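Local coordinates for protein putative protease (Parabacteroides distasonis ATCC 8503, PDB 3KD4) that is of unknown function but is probably an exported hydrolase, named a putative protease, with domains of the DUF3857 and DUF3858 families, at residues A[289-294]-A[328-333]; A[246-251]-A[339-344]; A[453-458]-A[492-497]; A[472-477]-A[485-490]; A[46-51]-A[57-62]. All blocks are in the same frame, centred on the assembly; numbering follows the deposited sequence. Where two conformers were deposited one is given.

Contact 1: A[289-294]-A[328-333]; sequences EIAQLL and LAVKAT
Val330 pushes one methyl, CG2, into the step that Ala291 and Leu294 leave on the surface of the helix, and here the contact is tightest. The methyl lies 3.4 Å from Ala291 O and 3.8 Å from Leu294 CD2, while Ala291 CB stands 4.2 Å from Val330 CG2. With CG1 anti to the backbone N (chi1 175°), Val330 CG2 is the branch left to face the helix, and the side chains of Leu294 and Val330 cross obliquely. Alanine suits the middle of this face because its single methyl lets the helix axis come within 8.2 Å of the strand, the two running almost parallel at 10°. Packing slackens toward Leu328, which is partly exposed: its CB is 4.4 Å from Ala291 CB, a touch at the margin. No hydrogen bond crosses, so shape and apolar burial carry the contact. Proteins of the DUF3857 family often carry a transglutaminase-like domain, and this helix-on-sheet packing is probably part of such a core. Strand 327-334 is bonded through its backbone to strands 305-312 and 337-341, and Leu294 reaches on to Leu341. Helix 276-282 covers another side of helix 287-300, where Leu293 meets Ile276 and Leu280.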
# COMPACT_ATOMS: atom_id res chain seq x y z
N GLU A 289 1.93 -16.04 4.79
CA GLU A 289 2.12 -17.05 5.85
C GLU A 289 1.26 -16.75 7.07
O GLU A 289 0.64 -17.65 7.63
CB GLU A 289 3.59 -17.13 6.25
CG GLU A 289 4.44 -17.91 5.26
CD GLU A 289 5.95 -17.82 5.52
OE1 GLU A 289 6.38 -16.91 6.28
OE2 GLU A 289 6.72 -18.67 5.00
N ILE A 290 1.24 -15.50 7.50
CA ILE A 290 0.46 -15.13 8.67
C ILE A 290 -1.04 -15.29 8.42
O ILE A 290 -1.77 -15.84 9.26
CB ILE A 290 0.84 -13.69 9.16
CG1 ILE A 290 2.29 -13.69 9.68
CG2 ILE A 290 -0.12 -13.20 10.27
CD1 ILE A 290 2.89 -12.26 9.90
N ALA A 291 -1.49 -14.86 7.25
CA ALA A 291 -2.88 -15.03 6.89
C ALA A 291 -3.30 -16.50 6.94
O ALA A 291 -4.38 -16.81 7.43
CB ALA A 291 -3.13 -14.47 5.48
N GLN A 292 -2.47 -17.40 6.42
CA GLN A 292 -2.81 -18.84 6.39
C GLN A 292 -2.73 -19.46 7.76
O GLN A 292 -3.56 -20.28 8.10
CB GLN A 292 -1.94 -19.62 5.40
CG GLN A 292 -2.27 -21.12 5.29
CD GLN A 292 -3.67 -21.43 4.80
OE1 GLN A 292 -4.44 -20.54 4.46
NE2 GLN A 292 -4.01 -22.72 4.76
N LEU A 293 -1.75 -19.04 8.55
CA LEU A 293 -1.63 -19.53 9.93
C LEU A 293 -2.90 -19.20 10.76
O LEU A 293 -3.49 -20.06 11.45
CB LEU A 293 -0.39 -18.94 10.59
CG LEU A 293 -0.20 -19.36 12.06
CD1 LEU A 293 -0.17 -20.91 12.15
CD2 LEU A 293 1.06 -18.72 12.72
N LEU A 294 -3.32 -17.95 10.67
CA LEU A 294 -4.51 -17.49 11.37
C LEU A 294 -5.75 -18.27 10.86
O LEU A 294 -6.54 -18.77 11.64
CB LEU A 294 -4.64 -15.99 11.10
CG LEU A 294 -5.81 -15.17 11.64
CD1 LEU A 294 -5.89 -15.24 13.18
CD2 LEU A 294 -5.71 -13.71 11.11
N LEU A 328 -3.78 -8.95 1.94
CA LEU A 328 -4.46 -10.15 2.37
C LEU A 328 -5.20 -9.90 3.68
O LEU A 328 -4.84 -9.03 4.46
CB LEU A 328 -3.48 -11.27 2.54
CG LEU A 328 -2.65 -11.59 1.29
CD1 LEU A 328 -1.44 -12.37 1.72
CD2 LEU A 328 -3.49 -12.33 0.24
N ALA A 329 -6.29 -10.63 3.87
CA ALA A 329 -7.05 -10.58 5.09
C ALA A 329 -7.63 -11.96 5.34
O ALA A 329 -7.50 -12.88 4.51
CB ALA A 329 -8.17 -9.50 4.96
N VAL A 330 -8.25 -12.12 6.49
CA VAL A 330 -8.93 -13.33 6.84
C VAL A 330 -10.35 -12.95 7.25
O VAL A 330 -10.56 -11.99 8.00
CB VAL A 330 -8.19 -14.06 7.97
CG1 VAL A 330 -8.96 -15.32 8.46
CG2 VAL A 330 -6.77 -14.44 7.49
N LYS A 331 -11.31 -13.70 6.73
CA LYS A 331 -12.70 -13.59 7.11
C LYS A 331 -12.97 -14.66 8.19
O LYS A 331 -12.60 -15.82 7.99
CB LYS A 331 -13.54 -13.88 5.86
CG LYS A 331 -14.99 -14.18 6.04
CD LYS A 331 -15.69 -14.26 4.66
CE LYS A 331 -15.41 -15.53 3.85
NZ LYS A 331 -16.40 -16.63 4.07
N ALA A 332 -13.60 -14.27 9.30
CA ALA A 332 -14.00 -15.21 10.37
C ALA A 332 -15.49 -15.07 10.63
O ALA A 332 -15.99 -13.97 10.84
CB ALA A 332 -13.23 -14.96 11.65
N THR A 333 -16.21 -16.18 10.61
CA THR A 333 -17.65 -16.15 10.87
C THR A 333 -17.89 -16.46 12.34
O THR A 333 -17.60 -17.56 12.78
CB THR A 333 -18.38 -17.16 10.01
OG1 THR A 333 -18.02 -16.92 8.66
CG2 THR A 333 -19.91 -17.04 10.19

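Contact 2: A[246-251]-A[339-344]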
# COMPACT_ATOMS: atom_id res chain seq x y z
N GLU A 246 -14.43 -14.87 21.86
CA GLU A 246 -13.29 -15.01 22.74
C GLU A 246 -12.25 -15.88 22.01
O GLU A 246 -11.08 -15.60 22.06
CB GLU A 246 -13.70 -15.66 24.08
CG GLU A 246 -12.52 -15.83 25.02
CD GLU A 246 -12.88 -16.46 26.36
OE1 GLU A 246 -14.06 -16.38 26.77
OE2 GLU A 246 -11.96 -17.04 26.99
N LYS A 247 -12.71 -16.92 21.34
CA LYS A 247 -11.82 -17.80 20.60
C LYS A 247 -11.06 -17.06 19.51
O LYS A 247 -9.84 -17.25 19.36
CB LYS A 247 -12.58 -18.95 19.99
CG LYS A 247 -13.22 -19.89 20.98
CD LYS A 247 -13.86 -20.99 20.19
CE LYS A 247 -14.44 -22.08 21.04
NZ LYS A 247 -14.93 -23.14 20.10
N VAL A 248 -11.76 -16.22 18.75
CA VAL A 248 -11.10 -15.40 17.72
C VAL A 248 -10.04 -14.51 18.39
O VAL A 248 -8.90 -14.42 17.94
CB VAL A 248 -12.12 -14.53 16.89
CG1 VAL A 248 -11.37 -13.54 15.96
CG2 VAL A 248 -13.10 -15.43 16.11
N ASN A 249 -10.41 -13.87 19.49
CA ASN A 249 -9.48 -12.96 20.17
C ASN A 249 -8.23 -13.66 20.65
O ASN A 249 -7.13 -13.14 20.51
CB ASN A 249 -10.16 -12.28 21.34
CG ASN A 249 -11.37 -11.46 20.93
OD1 ASN A 249 -11.53 -11.09 19.75
ND2 ASN A 249 -12.23 -11.17 21.90
N ILE A 250 -8.40 -14.85 21.22
CA ILE A 250 -7.27 -15.62 21.71
C ILE A 250 -6.31 -15.94 20.55
O ILE A 250 -5.09 -15.69 20.65
CB ILE A 250 -7.75 -16.91 22.42
CG1 ILE A 250 -8.41 -16.56 23.77
CG2 ILE A 250 -6.58 -17.89 22.63
CD1 ILE A 250 -9.18 -17.73 24.46
N ILE A 251 -6.85 -16.41 19.43
CA ILE A 251 -6.03 -16.82 18.30
C ILE A 251 -5.34 -15.60 17.67
O ILE A 251 -4.11 -15.57 17.50
CB ILE A 251 -6.84 -17.60 17.25
CG1 ILE A 251 -7.44 -18.89 17.85
CG2 ILE A 251 -5.97 -17.91 15.99
CD1 ILE A 251 -6.42 -19.91 18.34
N GLN A 339 -16.47 -11.18 10.40
CA GLN A 339 -15.59 -10.07 10.71
C GLN A 339 -14.30 -10.32 9.98
O GLN A 339 -13.95 -11.48 9.67
CB GLN A 339 -15.39 -9.91 12.24
CG GLN A 339 -14.67 -11.09 12.89
CD GLN A 339 -14.76 -11.04 14.41
OE1 GLN A 339 -13.75 -10.99 15.08
NE2 GLN A 339 -15.97 -11.06 14.94
N TYR A 340 -13.60 -9.24 9.68
CA TYR A 340 -12.38 -9.29 8.88
C TYR A 340 -11.15 -8.97 9.72
O TYR A 340 -11.17 -8.02 10.49
CB TYR A 340 -12.49 -8.33 7.70
CG TYR A 340 -13.75 -8.60 6.90
CD1 TYR A 340 -13.94 -9.84 6.28
CD2 TYR A 340 -14.76 -7.64 6.78
CE1 TYR A 340 -15.10 -10.11 5.54
CE2 TYR A 340 -15.92 -7.90 6.03
CZ TYR A 340 -16.07 -9.16 5.42
OH TYR A 340 -17.20 -9.45 4.75
N LEU A 341 -10.11 -9.79 9.57
CA LEU A 341 -8.85 -9.58 10.28
C LEU A 341 -7.78 -9.21 9.26
O LEU A 341 -7.53 -9.96 8.31
CB LEU A 341 -8.47 -10.85 11.06
CG LEU A 341 -9.58 -11.61 11.78
CD1 LEU A 341 -8.99 -12.64 12.74
CD2 LEU A 341 -10.52 -10.67 12.52
N SER A 342 -7.16 -8.05 9.47
CA SER A 342 -6.13 -7.48 8.60
C SER A 342 -5.41 -6.36 9.37
O SER A 342 -5.87 -5.90 10.43
CB SER A 342 -6.73 -6.89 7.32
OG SER A 342 -7.82 -6.04 7.61
N ALA A 343 -4.29 -5.91 8.82
CA ALA A 343 -3.44 -4.93 9.51
C ALA A 343 -4.25 -3.65 9.62
O ALA A 343 -4.31 -3.05 10.68
CB ALA A 343 -2.13 -4.73 8.72
N SER A 344 -4.93 -3.28 8.54
CA SER A 344 -5.85 -2.16 8.54
C SER A 344 -7.27 -2.64 8.20
O SER A 344 -7.44 -3.52 7.36
CB SER A 344 -5.38 -1.15 7.50
OG SER A 344 -6.33 -0.11 7.43
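Val248 holds CG1 anti to its backbone N (chi1 172°), and this branch reaches across to the strand. Gln339 has CG between its own N and carbonyl carbon, the crowded position (chi1 65°), and an extended chain beyond it that carries the amide to the helix from the opposite direction. There Gln339 OE1 lies 3.6 Å from Val248 CG1, an approach of oxygen to methyl and not a bond. Leu341 was modelled in two conformers; in one of them its CD1 is 4.1 Å from the same Val248 CG1, a touch that is therefore doubtful. One methyl thus meets a polar and an apolar neighbour two residues apart on one side of the strand. The CA atoms of Val248 and Leu341 are 9.7 Å apart, a gap that valine alone could not span; the longer glutamine and leucine cover the rest. Glutamine fits the partly exposed margin because its amide can lie against a methyl through OE1 and still bond through NE2 to Gln245, on the same helix as Val248. Strand 337-341 is one of the two outermost strands of its sheet and pairs with 327-334. Helix 244-258 packs over the side chains of these two strands, Val248 also touching Val334 and Ile303, and Ile251 packs on Leu294 of helix 287-300 and on helix 228-238.

Contact 3: A[453-458]-A[492-497]; sequences GKVTRT and HEWTNP
Val455 turns CG1 to Glu493 and Trp494; its other branch, CG2, packs against Leu490, earlier on the same helix. From Glu493 comes the aliphatic stem: CG sits 3.7 Å from Val455 CG1 and 4.1 Å from Val455 CB, the two side chains lying at a slant. Glu493 starts with CG anti to the backbone N (chi1 -173°) and then bends at chi2 (115°), which lays its methylenes against the valine and leaves the carboxylate beyond them. From Trp494 comes a ring edge. Val455 CG1 is close to the indole plane, 4.2 Å from Trp494 CE3, so the methyl meets the rim and not a face. Beta-branched valine suits a strand residue that looks into the layer between sheet and helix, and the broad indole fills that layer as far as Ile472 and Val427. The indole is also tied down elsewhere: its NE1 bonds to Asp402, and Arg470 makes a cation-pi contact with it. This is helix-on-sheet packing within the DUF3858 region. With no hydrogen bond between the segments, adhesion here rests on van der Waals contact and apolar burial, with the polar ends of both helical residues placed beyond the valine.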
# COMPACT_ATOMS: atom_id res chain seq x y z
N GLY A 453 -19.34 16.72 4.87
CA GLY A 453 -18.99 16.65 6.28
C GLY A 453 -19.31 17.90 7.07
O GLY A 453 -19.94 18.81 6.55
N LYS A 454 -18.85 17.94 8.31
CA LYS A 454 -19.20 19.03 9.22
C LYS A 454 -18.22 19.03 10.37
O LYS A 454 -17.79 17.97 10.80
CB LYS A 454 -20.65 18.83 9.71
CG LYS A 454 -21.16 19.85 10.73
CD LYS A 454 -22.61 19.64 11.07
CE LYS A 454 -22.82 18.45 12.01
NZ LYS A 454 -24.29 18.36 12.47
N VAL A 455 -17.86 20.21 10.84
CA VAL A 455 -17.02 20.39 12.02
C VAL A 455 -17.76 21.35 12.96
O VAL A 455 -18.32 22.35 12.52
CB VAL A 455 -15.63 20.98 11.68
CG1 VAL A 455 -14.87 21.36 12.94
CG2 VAL A 455 -14.81 20.02 10.83
N THR A 456 -17.82 21.02 14.25
CA THR A 456 -18.44 21.92 15.19
C THR A 456 -17.57 22.11 16.41
O THR A 456 -16.76 21.24 16.78
CB THR A 456 -19.81 21.40 15.69
OG1 THR A 456 -19.59 20.26 16.51
CG2 THR A 456 -20.79 21.09 14.51
N ARG A 457 -17.81 23.24 17.08
CA ARG A 457 -17.23 23.52 18.38
C ARG A 457 -18.30 24.18 19.24
O ARG A 457 -18.93 25.16 18.83
CB ARG A 457 -16.03 24.45 18.24
CG ARG A 457 -15.32 24.69 19.53
CD ARG A 457 -14.22 25.70 19.36
NE ARG A 457 -14.72 27.07 19.41
CZ ARG A 457 -13.95 28.15 19.35
NH1 ARG A 457 -12.63 28.04 19.21
NH2 ARG A 457 -14.49 29.36 19.45
N THR A 458 -18.52 23.63 20.43
CA THR A 458 -19.42 24.27 21.37
C THR A 458 -18.61 24.55 22.62
O THR A 458 -17.72 23.79 22.98
CB THR A 458 -20.59 23.37 21.75
OG1 THR A 458 -20.07 22.20 22.36
CG2 THR A 458 -21.39 22.98 20.55
N HIS A 492 -9.15 21.71 7.56
CA HIS A 492 -8.47 22.87 8.11
C HIS A 492 -9.19 23.43 9.37
O HIS A 492 -8.54 23.84 10.33
CB HIS A 492 -8.36 23.93 7.01
CG HIS A 492 -7.82 25.24 7.48
ND1 HIS A 492 -6.50 25.41 7.84
CD2 HIS A 492 -8.42 26.45 7.61
CE1 HIS A 492 -6.32 26.67 8.21
NE2 HIS A 492 -7.46 27.32 8.07
N GLU A 493 -10.52 23.43 9.38
CA GLU A 493 -11.25 23.90 10.57
C GLU A 493 -10.88 23.03 11.76
O GLU A 493 -10.69 23.54 12.88
CB GLU A 493 -12.76 23.90 10.35
CG GLU A 493 -13.54 24.55 11.52
CD GLU A 493 -14.26 25.83 11.13
OE1 GLU A 493 -13.82 26.53 10.22
OE2 GLU A 493 -15.31 26.11 11.75
N TRP A 494 -10.70 21.74 11.52
CA TRP A 494 -10.30 20.82 12.57
C TRP A 494 -8.87 21.05 13.07
O TRP A 494 -8.64 21.08 14.28
CB TRP A 494 -10.46 19.35 12.14
CG TRP A 494 -10.18 18.42 13.24
CD1 TRP A 494 -9.05 17.72 13.44
CD2 TRP A 494 -11.04 18.11 14.34
NE1 TRP A 494 -9.12 17.00 14.61
CE2 TRP A 494 -10.36 17.20 15.17
CE3 TRP A 494 -12.33 18.50 14.69
CZ2 TRP A 494 -10.93 16.67 16.34
CZ3 TRP A 494 -12.91 17.97 15.85
CH2 TRP A 494 -12.21 17.06 16.65
N THR A 495 -7.92 21.19 12.15
CA THR A 495 -6.50 21.16 12.51
C THR A 495 -5.94 22.54 12.88
O THR A 495 -4.95 22.61 13.58
CB THR A 495 -5.62 20.58 11.39
OG1 THR A 495 -5.76 21.38 10.19
CG2 THR A 495 -6.01 19.10 11.08
N ASN A 496 -6.54 23.62 12.38
CA ASN A 496 -6.01 24.99 12.64
C ASN A 496 -5.90 25.23 14.15
O ASN A 496 -6.92 25.22 14.84
CB ASN A 496 -6.94 26.01 12.02
CG ASN A 496 -6.43 27.43 12.13
OD1 ASN A 496 -5.32 27.71 11.73
ND2 ASN A 496 -7.29 28.36 12.60
N PRO A 497 -4.68 25.41 14.67
CA PRO A 497 -4.46 25.51 16.13
C PRO A 497 -5.25 26.63 16.80
O PRO A 497 -5.67 26.48 17.94
CB PRO A 497 -2.95 25.81 16.24
CG PRO A 497 -2.36 25.39 14.95
CD PRO A 497 -3.43 25.52 13.90

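Contact 4: A[472-477]-A[485-490]; sequences IELNKQ and SDVRSL
Strand 472-474, which carries Ile472 and Leu474, runs nearly opposite to helix 485-490, at 153° between their directions, with the axes 10.3 Å apart. This is a helix packed on a face of a beta sheet, within the DUF3858 region, and a short connection lets the chain leave the strand and turn back over it. The CA atoms of Ile472 and Leu490 are 7.9 Å apart and those of Leu474 and Val487 8.1 Å, so residues two apart on the strand match residues three apart on the helix, the spacing that brings both sets onto facing sides.

Leu474 and Leu490 carry most of the contact. The bond from the backbone of Leu474 does not aim straight at the helix, yet with CG beside the backbone N (chi1 -63°) the branch CD2 swings across to lie 3.7 Å from Leu490 CD1. The two leucine side chains lie alongside each other, running in opposite senses, and the same Leu474 CD2 reaches Val487 CG2 at 4.2 Å. Ile472 adds a lighter touch, its CD1 being 4.2 Å from Leu490 O. Branched apolar residues suit all four buried places, where only close packing is asked for; Ile491 and Ile423 extend the layer around Leu474.

Polar groups are kept off the interface. Ser489 OG donates to Asp486 O at 2.9 Å, keeping the hydroxyl on its own helix. Glu473 is directed away from the helix, and Asn475 ND2 donates to Glu473 OE2 at 3.2 Å, nearly straight at 163°, the acceptor lying in the asparagine amide plane while the nitrogen approaches from above the carboxylate plane.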
# COMPACT_ATOMS: atom_id res chain seq x y z
N ILE A 472 -15.93 16.34 14.33
CA ILE A 472 -15.76 16.32 12.88
C ILE A 472 -16.34 15.04 12.31
O ILE A 472 -16.18 13.99 12.92
CB ILE A 472 -14.30 16.50 12.45
CG1 ILE A 472 -14.18 16.46 10.90
CG2 ILE A 472 -13.32 15.50 13.16
CD1 ILE A 472 -12.82 16.92 10.38
N GLU A 473 -17.05 15.13 11.18
CA GLU A 473 -17.41 13.94 10.44
C GLU A 473 -17.04 14.16 8.98
O GLU A 473 -17.26 15.26 8.44
CB GLU A 473 -18.89 13.61 10.56
CG GLU A 473 -19.79 14.70 10.04
CD GLU A 473 -21.28 14.37 10.17
OE1 GLU A 473 -21.69 13.79 11.21
OE2 GLU A 473 -22.03 14.72 9.23
N LEU A 474 -16.41 13.16 8.38
CA LEU A 474 -16.11 13.19 6.99
C LEU A 474 -16.78 11.95 6.39
O LEU A 474 -16.51 10.81 6.81
CB LEU A 474 -14.59 13.24 6.76
CG LEU A 474 -13.81 14.45 7.26
CD1 LEU A 474 -12.28 14.27 6.97
CD2 LEU A 474 -14.30 15.77 6.65
N ASN A 475 -17.67 12.18 5.42
CA ASN A 475 -18.57 11.14 4.91
C ASN A 475 -18.35 10.71 3.46
O ASN A 475 -19.16 10.02 2.91
CB ASN A 475 -20.01 11.62 5.06
CG ASN A 475 -20.34 12.03 6.48
OD1 ASN A 475 -20.05 11.29 7.44
ND2 ASN A 475 -20.98 13.20 6.63
N LYS A 476 -17.26 11.12 2.85
CA LYS A 476 -16.91 10.72 1.48
C LYS A 476 -15.40 10.50 1.51
O LYS A 476 -14.69 11.15 2.25
CB LYS A 476 -17.33 11.82 0.50
CG LYS A 476 -17.07 11.54 -0.95
CD LYS A 476 -17.73 12.63 -1.81
CE LYS A 476 -17.30 12.65 -3.29
NZ LYS A 476 -17.15 11.30 -3.92
N GLN A 477 -14.91 9.56 0.70
CA GLN A 477 -13.51 9.18 0.67
C GLN A 477 -12.68 9.85 -0.42
O GLN A 477 -11.50 10.09 -0.21
CB GLN A 477 -13.40 7.69 0.41
CG GLN A 477 -13.76 6.85 1.55
CD GLN A 477 -13.88 5.42 1.17
OE1 GLN A 477 -13.03 4.62 1.57
NE2 GLN A 477 -14.94 5.07 0.37
N SER A 485 -11.92 21.97 -2.34
CA SER A 485 -11.94 23.12 -1.45
C SER A 485 -12.88 22.93 -0.25
O SER A 485 -12.51 23.27 0.88
CB SER A 485 -12.27 24.39 -2.24
OG SER A 485 -11.14 24.77 -3.01
N ASP A 486 -14.05 22.35 -0.49
CA ASP A 486 -14.99 22.08 0.57
C ASP A 486 -14.46 21.10 1.63
O ASP A 486 -14.68 21.35 2.82
CB ASP A 486 -16.31 21.55 0.00
CG ASP A 486 -17.12 22.63 -0.71
OD1 ASP A 486 -16.83 23.84 -0.52
OD2 ASP A 486 -18.03 22.26 -1.49
N VAL A 487 -13.79 20.02 1.24
CA VAL A 487 -13.28 19.10 2.26
C VAL A 487 -12.02 19.70 2.94
O VAL A 487 -11.79 19.51 4.14
CB VAL A 487 -13.05 17.65 1.73
CG1 VAL A 487 -12.02 17.61 0.64
CG2 VAL A 487 -12.68 16.71 2.92
N ARG A 488 -11.23 20.44 2.18
CA ARG A 488 -10.07 21.09 2.75
C ARG A 488 -10.50 22.09 3.82
O ARG A 488 -9.87 22.19 4.86
CB ARG A 488 -9.28 21.79 1.66
CG ARG A 488 -8.08 22.57 2.18
CD ARG A 488 -7.40 23.14 1.01
NE ARG A 488 -6.28 23.98 1.38
CZ ARG A 488 -6.30 25.32 1.42
NH1 ARG A 488 -7.42 26.01 1.13
NH2 ARG A 488 -5.20 25.98 1.76
N SER A 489 -11.57 22.82 3.59
CA SER A 489 -12.02 23.77 4.61
C SER A 489 -12.47 23.04 5.90
O SER A 489 -12.19 23.51 6.98
CB SER A 489 -13.07 24.73 4.04
OG SER A 489 -14.31 24.08 3.86
N LEU A 490 -13.06 21.84 5.78
CA LEU A 490 -13.41 21.05 6.95
C LEU A 490 -12.18 20.62 7.71
O LEU A 490 -12.08 20.79 8.95
CB LEU A 490 -14.24 19.81 6.57
CG LEU A 490 -15.60 20.04 5.90
CD1 LEU A 490 -16.30 18.71 5.47
CD2 LEU A 490 -16.55 20.85 6.82

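Contact 5: A[46-51]-A[57-62]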
# COMPACT_ATOMS: atom_id res chain seq x y z
N SER A 46 20.76 1.67 -9.91
CA SER A 46 19.67 0.79 -10.22
C SER A 46 19.67 -0.37 -9.21
O SER A 46 20.74 -0.80 -8.72
CB SER A 46 19.77 0.32 -11.67
OG SER A 46 19.50 1.38 -12.57
N PHE A 47 18.48 -0.87 -8.89
CA PHE A 47 18.29 -1.93 -7.89
C PHE A 47 17.53 -3.06 -8.50
O PHE A 47 16.45 -2.85 -9.00
CB PHE A 47 17.49 -1.36 -6.71
CG PHE A 47 18.09 -0.12 -6.15
CD1 PHE A 47 19.07 -0.20 -5.18
CD2 PHE A 47 17.72 1.11 -6.63
CE1 PHE A 47 19.62 0.96 -4.66
CE2 PHE A 47 18.29 2.27 -6.11
CZ PHE A 47 19.23 2.18 -5.14
N ILE A 48 18.10 -4.26 -8.49
CA ILE A 48 17.44 -5.42 -9.11
C ILE A 48 17.33 -6.58 -8.15
O ILE A 48 18.34 -7.17 -7.80
CB ILE A 48 18.21 -5.92 -10.37
CG1 ILE A 48 18.47 -4.79 -11.38
CG2 ILE A 48 17.43 -7.12 -11.03
CD1 ILE A 48 19.69 -5.04 -12.34
N VAL A 49 16.11 -6.93 -7.76
CA VAL A 49 15.88 -7.96 -6.76
C VAL A 49 15.57 -9.32 -7.41
O VAL A 49 14.83 -9.38 -8.37
CB VAL A 49 14.72 -7.52 -5.83
CG1 VAL A 49 14.38 -8.62 -4.81
CG2 VAL A 49 15.14 -6.20 -5.05
N TYR A 50 16.16 -10.40 -6.92
CA TYR A 50 15.83 -11.72 -7.45
C TYR A 50 16.14 -12.80 -6.46
O TYR A 50 16.82 -12.58 -5.45
CB TYR A 50 16.55 -11.98 -8.78
CG TYR A 50 18.06 -12.04 -8.66
CD1 TYR A 50 18.82 -10.89 -8.48
CD2 TYR A 50 18.73 -13.25 -8.75
CE1 TYR A 50 20.24 -10.96 -8.35
CE2 TYR A 50 20.11 -13.33 -8.65
CZ TYR A 50 20.85 -12.20 -8.42
OH TYR A 50 22.23 -12.34 -8.34
N ASN A 51 15.61 -13.99 -6.76
CA ASN A 51 15.80 -15.14 -5.89
C ASN A 51 16.72 -16.16 -6.55
O ASN A 51 16.29 -16.91 -7.44
CB ASN A 51 14.44 -15.77 -5.59
CG ASN A 51 14.52 -16.93 -4.62
OD1 ASN A 51 15.59 -17.38 -4.30
ND2 ASN A 51 13.39 -17.42 -4.18
N LEU A 57 20.41 -13.55 -12.83
CA LEU A 57 20.46 -12.20 -13.35
C LEU A 57 21.51 -12.13 -14.42
O LEU A 57 22.64 -12.53 -14.20
CB LEU A 57 20.82 -11.20 -12.25
CG LEU A 57 21.00 -9.72 -12.64
CD1 LEU A 57 19.75 -9.13 -13.25
CD2 LEU A 57 21.42 -8.93 -11.35
N LYS A 58 21.15 -11.65 -15.59
CA LYS A 58 22.11 -11.47 -16.65
C LYS A 58 22.11 -10.02 -17.09
O LYS A 58 21.08 -9.49 -17.54
CB LYS A 58 21.69 -12.37 -17.80
CG LYS A 58 22.36 -12.14 -19.09
CD LYS A 58 23.86 -12.33 -19.01
CE LYS A 58 24.44 -12.42 -20.43
NZ LYS A 58 23.53 -13.25 -21.30
N ILE A 59 23.25 -9.37 -17.01
CA ILE A 59 23.33 -7.97 -17.40
C ILE A 59 23.75 -7.95 -18.85
O ILE A 59 24.82 -8.42 -19.17
CB ILE A 59 24.35 -7.21 -16.56
CG1 ILE A 59 24.03 -7.33 -15.04
CG2 ILE A 59 24.45 -5.74 -16.99
CD1 ILE A 59 22.85 -6.57 -14.61
N HIS A 60 22.92 -7.44 -19.74
CA HIS A 60 23.26 -7.42 -21.14
C HIS A 60 24.17 -6.25 -21.45
O HIS A 60 25.07 -6.38 -22.26
CB HIS A 60 21.99 -7.34 -22.00
CG HIS A 60 21.10 -8.53 -21.83
ND1 HIS A 60 21.47 -9.80 -22.23
CD2 HIS A 60 19.85 -8.64 -21.30
CE1 HIS A 60 20.49 -10.65 -21.94
NE2 HIS A 60 19.51 -9.97 -21.36
N SER A 61 23.88 -5.10 -20.87
CA SER A 61 24.71 -3.98 -21.01
C SER A 61 24.39 -2.96 -19.89
O SER A 61 23.28 -2.92 -19.34
CB SER A 61 24.55 -3.32 -22.39
OG SER A 61 23.21 -2.88 -22.53
N SER A 62 25.41 -2.19 -19.56
CA SER A 62 25.34 -1.14 -18.55
C SER A 62 26.45 -0.12 -18.84
O SER A 62 27.66 -0.42 -18.74
CB SER A 62 25.44 -1.72 -17.12
OG SER A 62 25.38 -0.67 -16.12
O HOH W 1 22.61 -14.44 -11.09
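Tyr50 offers one face of its ring to Leu57, whose CB lies 4.0 Å from the ring centroid and 16° off the normal, a CH-pi contact; in plane at the edge is Ile48 O. Leu57 CD2, on the same side of the ring and out past its outline, is 3.8 Å from Tyr50 CE1. Because Leu57 CG is anti to the backbone N (chi1 177°), its two methyls spread between neighbours, and CD1 meets Ile48 CG2 at 3.8 Å, the side chains crossing at about a right angle. Ile48 CD1 and Ile59 CD1 come together at 4.2 Å. The two strands form a beta-arch: joined by a short turn, they face each other through side chains, with axes 9.7 Å apart, and enter different sheets. Strand 45-50 pairs with 97-102, strand 55-65 with 111-120, where His60 and Ser61 form a classic bulge opposite Asp115. Leucine and isoleucine suit this partly buried space, while tyrosine adds a hydroxyl, hydrogen-bonded to Glu81. Were Tyr50 replaced by an alanine, Leu57 CB would probably lose its ring face and Glu81 its hydroxyl partner. A water accepts from Leu57 N at 2.9 Å and donates weakly to Tyr50 OH.

Overall arrangement
From the N terminus, contact 5 comes first and closes the shortest loop, five residues between segments 46-51 and 57-62, on strands 45-50 and 55-65, joining two sheets of the DUF3857 region. Contact 2 then closes a long loop from helix 244-258 to strand 337-341, and contact 1 lies wholly within it; their centres are 9 Å apart, and the pairing of strands 327-334 and 337-341 joins them. The chain passes on to the DUF3858 region, where contact 3 encloses contact 4; both use helix 481-495 over neighbouring strands. No loops cross. The three groups do not touch, and contacts 3 and 5, with centres 51 Å apart, lie on opposite sides of the chain's centre.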